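Local coordinates for aspartate-semialdehyde dehydrogenase (Thermus thermophilus, PDB 2YV3), which probably catalyses the NADPH-dependent reductive dephosphorylation of L-aspartyl-4-phosphate to L-aspartate-semialdehyde, at residues A[203-211]-A[223-231]; A[248-256]-A[293-303]. All coordinates share one frame; numbering follows the deposited sequence.

Both contacts belong to the dimerisation domain and show how one sheet can be dressed with helices at its two edges and still serve a subunit interface. Contact 1, which closes before contact 2 opens along the chain, sets helix 205-219 on strand 224-228, outermost within the subunit. Contact 2 sets helix 252-259 and the chain leading into it against strands 288-295 and 302-310, at the sheet's other edge. Their centres lie 22 Å apart and their nearest atoms about 8 Å, without touching, although side chains from each reach helix 125-141. They meet across the dimer instead: R294 of contact 2 in one subunit bonds to A227 O and E207 of contact 1 in the other.

Contact 1 of 2, residues A[203-211]-A[223-231]; sequences YTREEMKVV and IRISATAVR
E207 of helix 205-219 rests on A227 and its neighbours in strand 224-228, an outermost strand of the dimerisation-domain sheet within the subunit; helix segment 205-211 and the strand run nearly antiparallel (151°) with axes 7.4 Å apart. Along the E207 side chain, CB meets the ring edge of Y203. CG, anti to the carbonyl carbon (chi1 -67°), drops onto the strand, where it and CD both lie over A227 O, and CG is 3.4 Å from A229 N, close to A229 CB. At the tip the carboxylate divides its work: OE2 lies over the strand beside T228 CA, while OE1 turns back to accept T204 N and forms a salt bridge with R292 of the second subunit. T204 OG1 accepts E207 N (3.2 Å, 176°), completing a capping box. V210 CG2 covers A227 CB at 4.0 Å, and V211 slides past I225, CG2 to CB 3.9 Å. E206 CG packs on A229 CB at 3.9 Å, next to C125 and Q152, probably nucleophile and substrate ligand. Y203, whose OH bonds weakly to S226 OG (3.5 Å) and to L297 N of the second subunit, brings CE1 edge-on to A227 O at 3.4 Å.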
ATOM      1  N   TYR A 203       1.213  16.603   5.131  1.00 25.37           N
ATOM      2  CA  TYR A 203       2.134  15.501   4.886  1.00 18.89           C
ATOM      3  C   TYR A 203       3.047  15.251   6.088  1.00 21.24           C
ATOM      4  O   TYR A 203       3.068  16.020   7.052  1.00 18.21           O
ATOM      5  CB  TYR A 203       2.981  15.807   3.651  1.00  7.47           C
ATOM      6  CG  TYR A 203       2.168  15.838   2.395  1.00 13.90           C
ATOM      7  CD1 TYR A 203       2.039  14.703   1.610  1.00 21.89           C
ATOM      8  CD2 TYR A 203       1.421  16.969   2.046  1.00 26.86           C
ATOM      9  CE1 TYR A 203       1.184  14.676   0.516  1.00 26.68           C
ATOM     10  CE2 TYR A 203       0.562  16.957   0.950  1.00 17.84           C
ATOM     11  CZ  TYR A 203       0.449  15.800   0.194  1.00 20.86           C
ATOM     12  OH  TYR A 203      -0.419  15.744  -0.867  1.00 24.31           O
ATOM     13  N   THR A 204       3.780  14.146   6.026  1.00 25.68           N
ATOM     14  CA  THR A 204       4.715  13.774   7.081  1.00 28.21           C
ATOM     15  C   THR A 204       6.116  14.058   6.556  1.00 25.99           C
ATOM     16  O   THR A 204       6.310  14.191   5.344  1.00 30.64           O
ATOM     17  CB  THR A 204       4.594  12.268   7.448  1.00 29.67           C
ATOM     18  OG1 THR A 204       5.152  11.458   6.401  1.00 16.29           O
ATOM     19  CG2 THR A 204       3.125  11.894   7.664  1.00 18.65           C
ATOM     20  N   ARG A 205       7.085  14.162   7.456  1.00 28.15           N
ATOM     21  CA  ARG A 205       8.458  14.437   7.042  1.00 28.15           C
ATOM     22  C   ARG A 205       8.885  13.405   6.015  1.00 23.15           C
ATOM     23  O   ARG A 205       9.598  13.725   5.084  1.00 32.78           O
ATOM     24  CB  ARG A 205       9.410  14.417   8.251  1.00 40.43           C
ATOM     25  CG  ARG A 205      10.898  14.339   7.894  1.00 43.52           C
ATOM     26  CD  ARG A 205      11.728  15.486   8.493  1.00 51.28           C
ATOM     27  NE  ARG A 205      13.163  15.282   8.265  1.00 53.43           N
ATOM     28  CZ  ARG A 205      14.118  16.167   8.550  1.00 48.01           C
ATOM     29  NH1 ARG A 205      13.809  17.342   9.084  1.00 51.21           N
ATOM     30  NH2 ARG A 205      15.386  15.883   8.286  1.00 42.61           N
ATOM     31  N   GLU A 206       8.439  12.167   6.182  1.00 27.29           N
ATOM     32  CA  GLU A 206       8.788  11.112   5.235  1.00 30.91           C
ATOM     33  C   GLU A 206       8.246  11.471   3.851  1.00 27.49           C
ATOM     34  O   GLU A 206       8.995  11.575   2.890  1.00 33.97           O
ATOM     35  CB  GLU A 206       8.195   9.778   5.687  1.00 35.15           C
ATOM     36  CG  GLU A 206       8.745   8.584   4.959  1.00 20.96           C
ATOM     37  CD  GLU A 206      10.123   8.161   5.443  1.00 41.65           C
ATOM     38  OE1 GLU A 206      10.777   8.894   6.239  1.00 40.26           O
ATOM     39  OE2 GLU A 206      10.560   7.075   5.008  1.00 42.38           O
ATOM     40  N   GLU A 207       6.936  11.661   3.761  1.00 29.89           N
ATOM     41  CA  GLU A 207       6.297  12.032   2.507  1.00 27.20           C
ATOM     42  C   GLU A 207       7.035  13.197   1.860  1.00 28.49           C
ATOM     43  O   GLU A 207       7.428  13.117   0.692  1.00 18.58           O
ATOM     44  CB  GLU A 207       4.835  12.430   2.755  1.00 22.45           C
ATOM     45  CG  GLU A 207       3.980  11.273   3.205  1.00 27.18           C
ATOM     46  CD  GLU A 207       2.592  11.674   3.657  1.00 25.48           C
ATOM     47  OE1 GLU A 207       2.471  12.396   4.664  1.00 41.51           O
ATOM     48  OE2 GLU A 207       1.615  11.263   3.005  1.00 34.45           O
ATOM     49  N   MET A 208       7.228  14.266   2.637  1.00 26.68           N
ATOM     50  CA  MET A 208       7.886  15.485   2.172  1.00 23.77           C
ATOM     51  C   MET A 208       9.278  15.330   1.576  1.00 29.94           C
ATOM     52  O   MET A 208       9.722  16.160   0.774  1.00 32.07           O
ATOM     53  CB  MET A 208       7.913  16.517   3.294  1.00 25.28           C
ATOM     54  CG  MET A 208       6.597  17.257   3.405  1.00 19.61           C
ATOM     55  SD  MET A 208       5.957  17.528   1.731  1.00 27.87           S
ATOM     56  CE  MET A 208       7.049  18.790   1.114  1.00 20.49           C
ATOM     57  N   LYS A 209       9.947  14.249   1.957  1.00 27.19           N
ATOM     58  CA  LYS A 209      11.280  13.945   1.477  1.00 16.48           C
ATOM     59  C   LYS A 209      11.216  13.477   0.030  1.00 21.22           C
ATOM     60  O   LYS A 209      12.060  13.865  -0.781  1.00 22.27           O
ATOM     61  CB  LYS A 209      11.901  12.882   2.381  1.00 17.31           C
ATOM     62  CG  LYS A 209      12.134  13.424   3.780  1.00 15.19           C
ATOM     63  CD  LYS A 209      12.185  12.345   4.856  1.00 41.70           C
ATOM     64  CE  LYS A 209      13.453  11.501   4.795  1.00 47.42           C
ATOM     65  NZ  LYS A 209      13.539  10.558   5.949  1.00 39.39           N
ATOM     66  N   VAL A 210      10.204  12.669  -0.304  1.00 24.04           N
ATOM     67  CA  VAL A 210      10.053  12.174  -1.670  1.00 16.95           C
ATOM     68  C   VAL A 210      10.139  13.349  -2.624  1.00 21.18           C
ATOM     69  O   VAL A 210      10.483  13.180  -3.784  1.00 28.67           O
ATOM     70  CB  VAL A 210       8.686  11.447  -1.890  1.00 30.03           C
ATOM     71  CG1 VAL A 210       8.538  11.006  -3.351  1.00  1.26           C
ATOM     72  CG2 VAL A 210       8.570  10.244  -0.952  1.00 16.06           C
ATOM     73  N   VAL A 211       9.839  14.544  -2.118  1.00 30.44           N
ATOM     74  CA  VAL A 211       9.875  15.774  -2.912  1.00 21.30           C
ATOM     75  C   VAL A 211      11.185  16.571  -2.803  1.00 23.22           C
ATOM     76  O   VAL A 211      11.907  16.708  -3.788  1.00 30.27           O
ATOM     77  CB  VAL A 211       8.730  16.717  -2.518  1.00 25.54           C
ATOM     78  CG1 VAL A 211       8.530  17.763  -3.608  1.00 10.49           C
ATOM     79  CG2 VAL A 211       7.461  15.922  -2.269  1.00 14.13           C
ATOM     80  N   ILE A 223       9.179  19.673 -10.653  1.00 22.92           N
ATOM     81  CA  ILE A 223       8.375  18.437 -10.659  1.00 26.51           C
ATOM     82  C   ILE A 223       7.338  18.407  -9.543  1.00 27.40           C
ATOM     83  O   ILE A 223       7.706  18.489  -8.374  1.00 33.64           O
ATOM     84  CB  ILE A 223       9.226  17.158 -10.459  1.00 30.24           C
ATOM     85  CG1 ILE A 223      10.313  17.036 -11.522  1.00 27.30           C
ATOM     86  CG2 ILE A 223       8.320  15.942 -10.511  1.00 29.43           C
ATOM     87  CD1 ILE A 223      11.135  15.759 -11.396  1.00 23.37           C
ATOM     88  N   ARG A 224       6.059  18.263  -9.898  1.00 24.92           N
ATOM     89  CA  ARG A 224       4.969  18.211  -8.905  1.00 24.98           C
ATOM     90  C   ARG A 224       4.960  16.826  -8.293  1.00 25.15           C
ATOM     91  O   ARG A 224       4.684  15.860  -8.987  1.00 28.67           O
ATOM     92  CB  ARG A 224       3.598  18.436  -9.558  1.00 18.15           C
ATOM     93  CG  ARG A 224       3.435  19.775 -10.246  1.00 28.08           C
ATOM     94  CD  ARG A 224       3.349  20.906  -9.237  1.00 28.01           C
ATOM     95  NE  ARG A 224       1.991  21.067  -8.730  1.00 45.78           N
ATOM     96  CZ  ARG A 224       1.699  21.504  -7.508  1.00 59.66           C
ATOM     97  NH1 ARG A 224       0.429  21.628  -7.130  1.00 58.73           N
ATOM     98  NH2 ARG A 224       2.680  21.794  -6.654  1.00 64.51           N
ATOM     99  N   ILE A 225       5.253  16.709  -7.008  1.00 22.61           N
ATOM    100  CA  ILE A 225       5.252  15.392  -6.408  1.00 32.03           C
ATOM    101  C   ILE A 225       4.363  15.303  -5.172  1.00 28.78           C
ATOM    102  O   ILE A 225       4.459  16.135  -4.266  1.00 26.71           O
ATOM    103  CB  ILE A 225       6.676  14.964  -6.001  1.00 36.55           C
ATOM    104  CG1 ILE A 225       7.674  15.330  -7.084  1.00 39.60           C
ATOM    105  CG2 ILE A 225       6.728  13.464  -5.794  1.00 37.18           C
ATOM    106  CD1 ILE A 225       9.120  15.064  -6.665  1.00 53.46           C
ATOM    107  N   SER A 226       3.501  14.287  -5.156  1.00 30.75           N
ATOM    108  CA  SER A 226       2.593  14.005  -4.039  1.00 25.97           C
ATOM    109  C   SER A 226       2.952  12.590  -3.619  1.00 21.89           C
ATOM    110  O   SER A 226       3.337  11.783  -4.461  1.00 26.76           O
ATOM    111  CB  SER A 226       1.135  14.048  -4.505  1.00 26.71           C
ATOM    112  OG  SER A 226       0.225  13.608  -3.508  1.00 29.69           O
ATOM    113  N   ALA A 227       2.844  12.284  -2.331  1.00 24.47           N
ATOM    114  CA  ALA A 227       3.170  10.938  -1.846  1.00 26.52           C
ATOM    115  C   ALA A 227       2.534  10.634  -0.496  1.00 21.42           C
ATOM    116  O   ALA A 227       2.453  11.511   0.365  1.00 20.27           O
ATOM    117  CB  ALA A 227       4.683  10.776  -1.745  1.00 18.45           C
ATOM    118  N   THR A 228       2.079   9.394  -0.324  1.00 16.20           N
ATOM    119  CA  THR A 228       1.473   8.955   0.932  1.00 18.28           C
ATOM    120  C   THR A 228       2.332   7.834   1.478  1.00 18.11           C
ATOM    121  O   THR A 228       2.303   6.733   0.945  1.00 17.48           O
ATOM    122  CB  THR A 228       0.049   8.360   0.754  1.00 26.62           C
ATOM    123  OG1 THR A 228      -0.810   9.313   0.130  1.00 18.03           O
ATOM    124  CG2 THR A 228      -0.542   7.965   2.139  1.00 31.51           C
ATOM    125  N   ALA A 229       3.081   8.102   2.540  1.00  8.14           N
ATOM    126  CA  ALA A 229       3.931   7.085   3.127  1.00 17.24           C
ATOM    127  C   ALA A 229       3.117   6.172   4.028  1.00 17.07           C
ATOM    128  O   ALA A 229       2.508   6.629   4.996  1.00 26.42           O
ATOM    129  CB  ALA A 229       5.072   7.743   3.931  1.00 13.51           C
ATOM    130  N   VAL A 230       3.082   4.881   3.716  1.00 17.24           N
ATOM    131  CA  VAL A 230       2.339   3.968   4.570  1.00 17.86           C
ATOM    132  C   VAL A 230       3.216   2.820   5.024  1.00 20.33           C
ATOM    133  O   VAL A 230       3.967   2.254   4.235  1.00 25.95           O
ATOM    134  CB  VAL A 230       1.085   3.441   3.886  1.00  7.84           C
ATOM    135  CG1 VAL A 230       0.262   2.609   4.892  1.00 18.28           C
ATOM    136  CG2 VAL A 230       0.269   4.615   3.348  1.00 12.15           C
ATOM    137  N   ARG A 231       3.133   2.522   6.317  1.00 14.57           N
ATOM    138  CA  ARG A 231       3.912   1.474   6.966  1.00 22.25           C
ATOM    139  C   ARG A 231       3.105   0.184   6.816  1.00 22.00           C
ATOM    140  O   ARG A 231       1.886   0.230   6.907  1.00 32.27           O
ATOM    141  CB  ARG A 231       4.089   1.844   8.454  1.00 23.78           C
ATOM    142  CG  ARG A 231       4.890   0.871   9.324  1.00 20.84           C
ATOM    143  CD  ARG A 231       6.392   0.882   9.020  1.00 23.43           C
ATOM    144  NE  ARG A 231       7.151   1.946   9.672  1.00  9.80           N
ATOM    145  CZ  ARG A 231       8.198   2.546   9.101  1.00 21.62           C
ATOM    146  NH1 ARG A 231       8.572   2.184   7.881  1.00 12.15           N
ATOM    147  NH2 ARG A 231       8.891   3.488   9.736  1.00  8.50           N
TER

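Contact 2 of 2, residues A[248-256]-A[293-303]; sequences RPVTPEAAR and IRKSLAFENGL
N301 reaches R248 and V250 because its CG stands anti to its own backbone N (chi1 -173°), which carries the carboxamide out of the 296-301 loop; I293 adopts a less roomy setting, CG1 between backbone N and carbonyl carbon (chi1 54°), and its CD1 lies against P252 CB at 3.4 Å and beside R256 CD. The amide of N301 serves the facing chain much as a backbone would. OD1 takes V250 N on a lone pair, in the carbonyl plane, at 2.9 Å and 163°. ND2 donates to R248 O from well above that carbonyl's plane; the modelled 2.5 Å is too short to trust in detail. P249, with no N-H to offer, is bridged by this pair of bonds. An alanine at this position would probably leave V250 N without its acceptor and the chain ahead of the helix less firmly tied to the loop. What is joined here is a beta hairpin, strands 288-295 and 302-310 at the sheet edge, and helix 252-259, which lies alongside it; its segment 252-256 runs roughly antiparallel to strand segment 293-295, axes 8.1 Å apart. L303 fills the join: its CD1 touches V250 CG1 and lies 3.9 Å from A255 CB, while P252 CD lies 4.3 Å from L303 CD2 and also meets K295 CB. F141 of helix 125-141 backs V250 and A255. Within the hairpin S296 N bonds to G302 O at 2.9 Å, and S296 OG accepts F299 N in an ST motif, across a loop whose A298 packs on S226 of the second subunit.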
ATOM      1  N   ARG A 248       7.030  14.147 -22.892  1.00 41.12           N
ATOM      2  CA  ARG A 248       7.056  13.371 -24.118  1.00 38.79           C
ATOM      3  C   ARG A 248       6.106  12.197 -24.012  1.00 35.84           C
ATOM      4  O   ARG A 248       5.858  11.681 -22.918  1.00 21.68           O
ATOM      5  CB  ARG A 248       8.465  12.862 -24.392  1.00 38.35           C
ATOM      6  CG  ARG A 248       9.527  13.933 -24.346  1.00 44.03           C
ATOM      7  CD  ARG A 248      10.635  13.465 -23.427  1.00 51.01           C
ATOM      8  NE  ARG A 248      11.743  14.396 -23.330  1.00 40.80           N
ATOM      9  CZ  ARG A 248      11.608  15.670 -22.992  1.00 47.76           C
ATOM     10  NH1 ARG A 248      10.406  16.163 -22.720  1.00 50.36           N
ATOM     11  NH2 ARG A 248      12.676  16.454 -22.934  1.00 45.25           N
ATOM     12  N   PRO A 249       5.590  11.742 -25.166  1.00 42.90           N
ATOM     13  CA  PRO A 249       4.651  10.619 -25.271  1.00 40.74           C
ATOM     14  C   PRO A 249       5.298   9.359 -24.726  1.00 35.45           C
ATOM     15  O   PRO A 249       6.338   8.906 -25.236  1.00 29.71           O
ATOM     16  CB  PRO A 249       4.405  10.524 -26.768  1.00 43.91           C
ATOM     17  CG  PRO A 249       5.763  10.856 -27.333  1.00 44.48           C
ATOM     18  CD  PRO A 249       6.171  12.061 -26.488  1.00 42.82           C
ATOM     19  N   VAL A 250       4.709   8.801 -23.675  1.00 37.77           N
ATOM     20  CA  VAL A 250       5.272   7.588 -23.125  1.00 36.08           C
ATOM     21  C   VAL A 250       4.771   6.445 -23.926  1.00 34.16           C
ATOM     22  O   VAL A 250       3.943   6.602 -24.818  1.00 37.53           O
ATOM     23  CB  VAL A 250       4.887   7.294 -21.674  1.00 27.18           C
ATOM     24  CG1 VAL A 250       6.148   7.225 -20.841  1.00 25.83           C
ATOM     25  CG2 VAL A 250       3.912   8.316 -21.155  1.00 36.29           C
ATOM     26  N   THR A 251       5.279   5.282 -23.560  1.00 38.52           N
ATOM     27  CA  THR A 251       4.950   4.040 -24.211  1.00 34.38           C
ATOM     28  C   THR A 251       5.403   2.994 -23.214  1.00 34.98           C
ATOM     29  O   THR A 251       6.578   2.972 -22.813  1.00 29.15           O
ATOM     30  CB  THR A 251       5.772   3.906 -25.504  1.00 39.38           C
ATOM     31  OG1 THR A 251       6.215   5.217 -25.918  1.00 38.66           O
ATOM     32  CG2 THR A 251       4.929   3.287 -26.606  1.00 39.42           C
ATOM     33  N   PRO A 252       4.473   2.155 -22.734  1.00 32.49           N
ATOM     34  CA  PRO A 252       4.980   1.162 -21.792  1.00 23.74           C
ATOM     35  C   PRO A 252       6.094   0.346 -22.459  1.00 17.15           C
ATOM     36  O   PRO A 252       6.960  -0.215 -21.778  1.00 18.94           O
ATOM     37  CB  PRO A 252       3.731   0.351 -21.434  1.00 15.73           C
ATOM     38  CG  PRO A 252       2.661   0.833 -22.404  1.00 19.89           C
ATOM     39  CD  PRO A 252       3.011   2.238 -22.657  1.00 27.14           C
ATOM     40  N   GLU A 253       6.083   0.316 -23.792  1.00  9.21           N
ATOM     41  CA  GLU A 253       7.111  -0.409 -24.533  1.00 16.65           C
ATOM     42  C   GLU A 253       8.373   0.411 -24.766  1.00 18.39           C
ATOM     43  O   GLU A 253       9.388  -0.129 -25.186  1.00 23.14           O
ATOM     44  CB  GLU A 253       6.579  -0.937 -25.873  1.00 18.17           C
ATOM     45  CG  GLU A 253       5.567  -0.034 -26.580  1.00 40.88           C
ATOM     46  CD  GLU A 253       4.149  -0.164 -26.018  1.00 42.16           C
ATOM     47  OE1 GLU A 253       3.583  -1.286 -26.090  1.00 35.30           O
ATOM     48  OE2 GLU A 253       3.605   0.850 -25.510  1.00 33.92           O
ATOM     49  N   ALA A 254       8.324   1.708 -24.494  1.00 16.25           N
ATOM     50  CA  ALA A 254       9.504   2.536 -24.674  1.00  6.93           C
ATOM     51  C   ALA A 254      10.167   2.728 -23.314  1.00 18.67           C
ATOM     52  O   ALA A 254      11.383   2.901 -23.217  1.00 27.89           O
ATOM     53  CB  ALA A 254       9.120   3.879 -25.284  1.00  6.32           C
ATOM     54  N   ALA A 255       9.365   2.695 -22.257  1.00 22.79           N
ATOM     55  CA  ALA A 255       9.900   2.854 -20.910  1.00 21.27           C
ATOM     56  C   ALA A 255      10.578   1.558 -20.497  1.00 20.33           C
ATOM     57  O   ALA A 255      11.485   1.567 -19.664  1.00 14.64           O
ATOM     58  CB  ALA A 255       8.779   3.203 -19.928  1.00 12.96           C
ATOM     59  N   ARG A 256      10.132   0.459 -21.112  1.00 22.25           N
ATOM     60  CA  ARG A 256      10.638  -0.885 -20.870  1.00 18.57           C
ATOM     61  C   ARG A 256      12.049  -1.066 -21.390  1.00 31.25           C
ATOM     62  O   ARG A 256      12.975  -1.316 -20.616  1.00 33.77           O
ATOM     63  CB  ARG A 256       9.722  -1.904 -21.538  1.00 25.35           C
ATOM     64  CG  ARG A 256       9.020  -2.831 -20.559  1.00 33.85           C
ATOM     65  CD  ARG A 256       7.729  -3.382 -21.148  1.00 37.84           C
ATOM     66  NE  ARG A 256       7.952  -4.374 -22.202  1.00 40.18           N
ATOM     67  CZ  ARG A 256       7.088  -4.623 -23.184  1.00 33.66           C
ATOM     68  NH1 ARG A 256       5.944  -3.945 -23.256  1.00 32.22           N
ATOM     69  NH2 ARG A 256       7.351  -5.566 -24.076  1.00 22.06           N
ATOM     70  N   ILE A 293       4.375  -1.740 -15.479  1.00 27.89           N
ATOM     71  CA  ILE A 293       4.439  -0.599 -16.376  1.00 25.45           C
ATOM     72  C   ILE A 293       3.173  -0.644 -17.218  1.00 31.07           C
ATOM     73  O   ILE A 293       2.935  -1.612 -17.931  1.00 36.25           O
ATOM     74  CB  ILE A 293       5.666  -0.706 -17.292  1.00 32.18           C
ATOM     75  CG1 ILE A 293       5.665  -2.072 -18.018  1.00 47.32           C
ATOM     76  CG2 ILE A 293       6.952  -0.578 -16.460  1.00 32.51           C
ATOM     77  CD1 ILE A 293       5.150  -2.080 -19.469  1.00 34.77           C
ATOM     78  N   ARG A 294       2.337   0.381 -17.115  1.00 36.85           N
ATOM     79  CA  ARG A 294       1.115   0.416 -17.901  1.00 26.72           C
ATOM     80  C   ARG A 294       0.726   1.823 -18.295  1.00 24.47           C
ATOM     81  O   ARG A 294       0.961   2.780 -17.552  1.00 25.02           O
ATOM     82  CB  ARG A 294      -0.029  -0.263 -17.151  1.00 33.69           C
ATOM     83  CG  ARG A 294      -0.458   0.342 -15.819  1.00 38.09           C
ATOM     84  CD  ARG A 294      -1.456  -0.640 -15.185  1.00 37.80           C
ATOM     85  NE  ARG A 294      -2.051  -0.253 -13.910  1.00 19.49           N
ATOM     86  CZ  ARG A 294      -1.377  -0.035 -12.788  1.00 24.24           C
ATOM     87  NH1 ARG A 294      -0.058  -0.151 -12.763  1.00 13.05           N
ATOM     88  NH2 ARG A 294      -2.040   0.275 -11.678  1.00 19.55           N
ATOM     89  N   LYS A 295       0.148   1.955 -19.482  1.00 25.29           N
ATOM     90  CA  LYS A 295      -0.243   3.271 -19.950  1.00 24.83           C
ATOM     91  C   LYS A 295      -1.279   3.790 -18.971  1.00 32.87           C
ATOM     92  O   LYS A 295      -2.368   3.232 -18.847  1.00 37.13           O
ATOM     93  CB  LYS A 295      -0.805   3.203 -21.378  1.00 17.72           C
ATOM     94  CG  LYS A 295      -1.322   4.538 -21.937  1.00 23.04           C
ATOM     95  CD  LYS A 295      -1.208   4.644 -23.475  1.00 31.38           C
ATOM     96  CE  LYS A 295      -1.803   3.417 -24.214  1.00 37.31           C
ATOM     97  NZ  LYS A 295      -1.586   3.427 -25.700  1.00 21.00           N
ATOM     98  N   SER A 296      -0.914   4.847 -18.255  1.00 37.00           N
ATOM     99  CA  SER A 296      -1.796   5.460 -17.272  1.00 41.09           C
ATOM    100  C   SER A 296      -3.111   5.990 -17.843  1.00 38.81           C
ATOM    101  O   SER A 296      -3.127   6.635 -18.897  1.00 45.13           O
ATOM    102  CB  SER A 296      -1.079   6.618 -16.581  1.00 36.85           C
ATOM    103  OG  SER A 296      -2.011   7.422 -15.876  1.00 48.71           O
ATOM    104  N   LEU A 297      -4.211   5.735 -17.147  1.00 24.16           N
ATOM    105  CA  LEU A 297      -5.481   6.262 -17.608  1.00 32.42           C
ATOM    106  C   LEU A 297      -5.776   7.606 -16.934  1.00 30.87           C
ATOM    107  O   LEU A 297      -6.509   8.437 -17.471  1.00 30.74           O
ATOM    108  CB  LEU A 297      -6.606   5.254 -17.356  1.00 35.33           C
ATOM    109  CG  LEU A 297      -6.694   4.167 -18.445  1.00 35.59           C
ATOM    110  CD1 LEU A 297      -7.012   4.785 -19.797  1.00 35.45           C
ATOM    111  CD2 LEU A 297      -5.388   3.438 -18.541  1.00 49.84           C
ATOM    112  N   ALA A 298      -5.173   7.829 -15.770  1.00 34.68           N
ATOM    113  CA  ALA A 298      -5.368   9.076 -15.030  1.00 36.87           C
ATOM    114  C   ALA A 298      -4.901  10.270 -15.854  1.00 37.49           C
ATOM    115  O   ALA A 298      -5.680  11.163 -16.160  1.00 39.93           O
ATOM    116  CB  ALA A 298      -4.610   9.029 -13.702  1.00 35.54           C
ATOM    117  N   PHE A 299      -3.624  10.273 -16.218  1.00 39.36           N
ATOM    118  CA  PHE A 299      -3.038  11.353 -17.010  1.00 28.02           C
ATOM    119  C   PHE A 299      -3.207  11.131 -18.513  1.00 31.40           C
ATOM    120  O   PHE A 299      -3.374   9.995 -18.975  1.00 26.44           O
ATOM    121  CB  PHE A 299      -1.563  11.461 -16.683  1.00 23.08           C
ATOM    122  CG  PHE A 299      -1.293  11.649 -15.228  1.00 35.72           C
ATOM    123  CD1 PHE A 299      -0.229  10.988 -14.608  1.00 31.69           C
ATOM    124  CD2 PHE A 299      -2.096  12.501 -14.471  1.00 22.62           C
ATOM    125  CE1 PHE A 299       0.034  11.173 -13.257  1.00 20.70           C
ATOM    126  CE2 PHE A 299      -1.845  12.690 -13.126  1.00 23.24           C
ATOM    127  CZ  PHE A 299      -0.771  12.020 -12.514  1.00 32.32           C
ATOM    128  N   GLU A 300      -3.156  12.221 -19.270  1.00 30.06           N
ATOM    129  CA  GLU A 300      -3.307  12.134 -20.719  1.00 34.01           C
ATOM    130  C   GLU A 300      -2.007  11.642 -21.373  1.00 27.24           C
ATOM    131  O   GLU A 300      -1.980  11.316 -22.547  1.00 28.95           O
ATOM    132  CB  GLU A 300      -3.739  13.486 -21.288  1.00 30.42           C
ATOM    133  CG  GLU A 300      -4.923  13.397 -22.252  1.00 45.66           C
ATOM    134  CD  GLU A 300      -4.563  12.702 -23.557  1.00 47.37           C
ATOM    135  OE1 GLU A 300      -3.351  12.635 -23.861  1.00 47.95           O
ATOM    136  OE2 GLU A 300      -5.480  12.242 -24.285  1.00 39.00           O
ATOM    137  N   ASN A 301      -0.931  11.610 -20.602  1.00 17.39           N
ATOM    138  CA  ASN A 301       0.344  11.085 -21.073  1.00 22.65           C
ATOM    139  C   ASN A 301       1.058  10.588 -19.818  1.00 18.24           C
ATOM    140  O   ASN A 301       2.014  11.183 -19.338  1.00 13.00           O
ATOM    141  CB  ASN A 301       1.170  12.158 -21.784  1.00 30.13           C
ATOM    142  CG  ASN A 301       2.427  11.586 -22.431  1.00 22.23           C
ATOM    143  OD1 ASN A 301       2.455  10.434 -22.844  1.00 12.55           O
ATOM    144  ND2 ASN A 301       3.456  12.403 -22.532  1.00 29.31           N
ATOM    145  N   GLY A 302       0.558   9.486 -19.282  1.00 15.59           N
ATOM    146  CA  GLY A 302       1.119   8.959 -18.065  1.00 14.76           C
ATOM    147  C   GLY A 302       1.420   7.482 -18.064  1.00 20.87           C
ATOM    148  O   GLY A 302       1.180   6.755 -19.040  1.00 10.26           O
ATOM    149  N   LEU A 303       1.946   7.057 -16.920  1.00 25.35           N
ATOM    150  CA  LEU A 303       2.362   5.686 -16.675  1.00 20.28           C
ATOM    151  C   LEU A 303       2.168   5.300 -15.226  1.00 20.45           C
ATOM    152  O   LEU A 303       2.410   6.104 -14.328  1.00  7.05           O
ATOM    153  CB  LEU A 303       3.847   5.538 -16.985  1.00 16.53           C
ATOM    154  CG  LEU A 303       4.368   5.168 -18.358  1.00  7.68           C
ATOM    155  CD1 LEU A 303       5.864   5.176 -18.271  1.00 18.28           C
ATOM    156  CD2 LEU A 303       3.883   3.789 -18.766  1.00 23.92           C
TER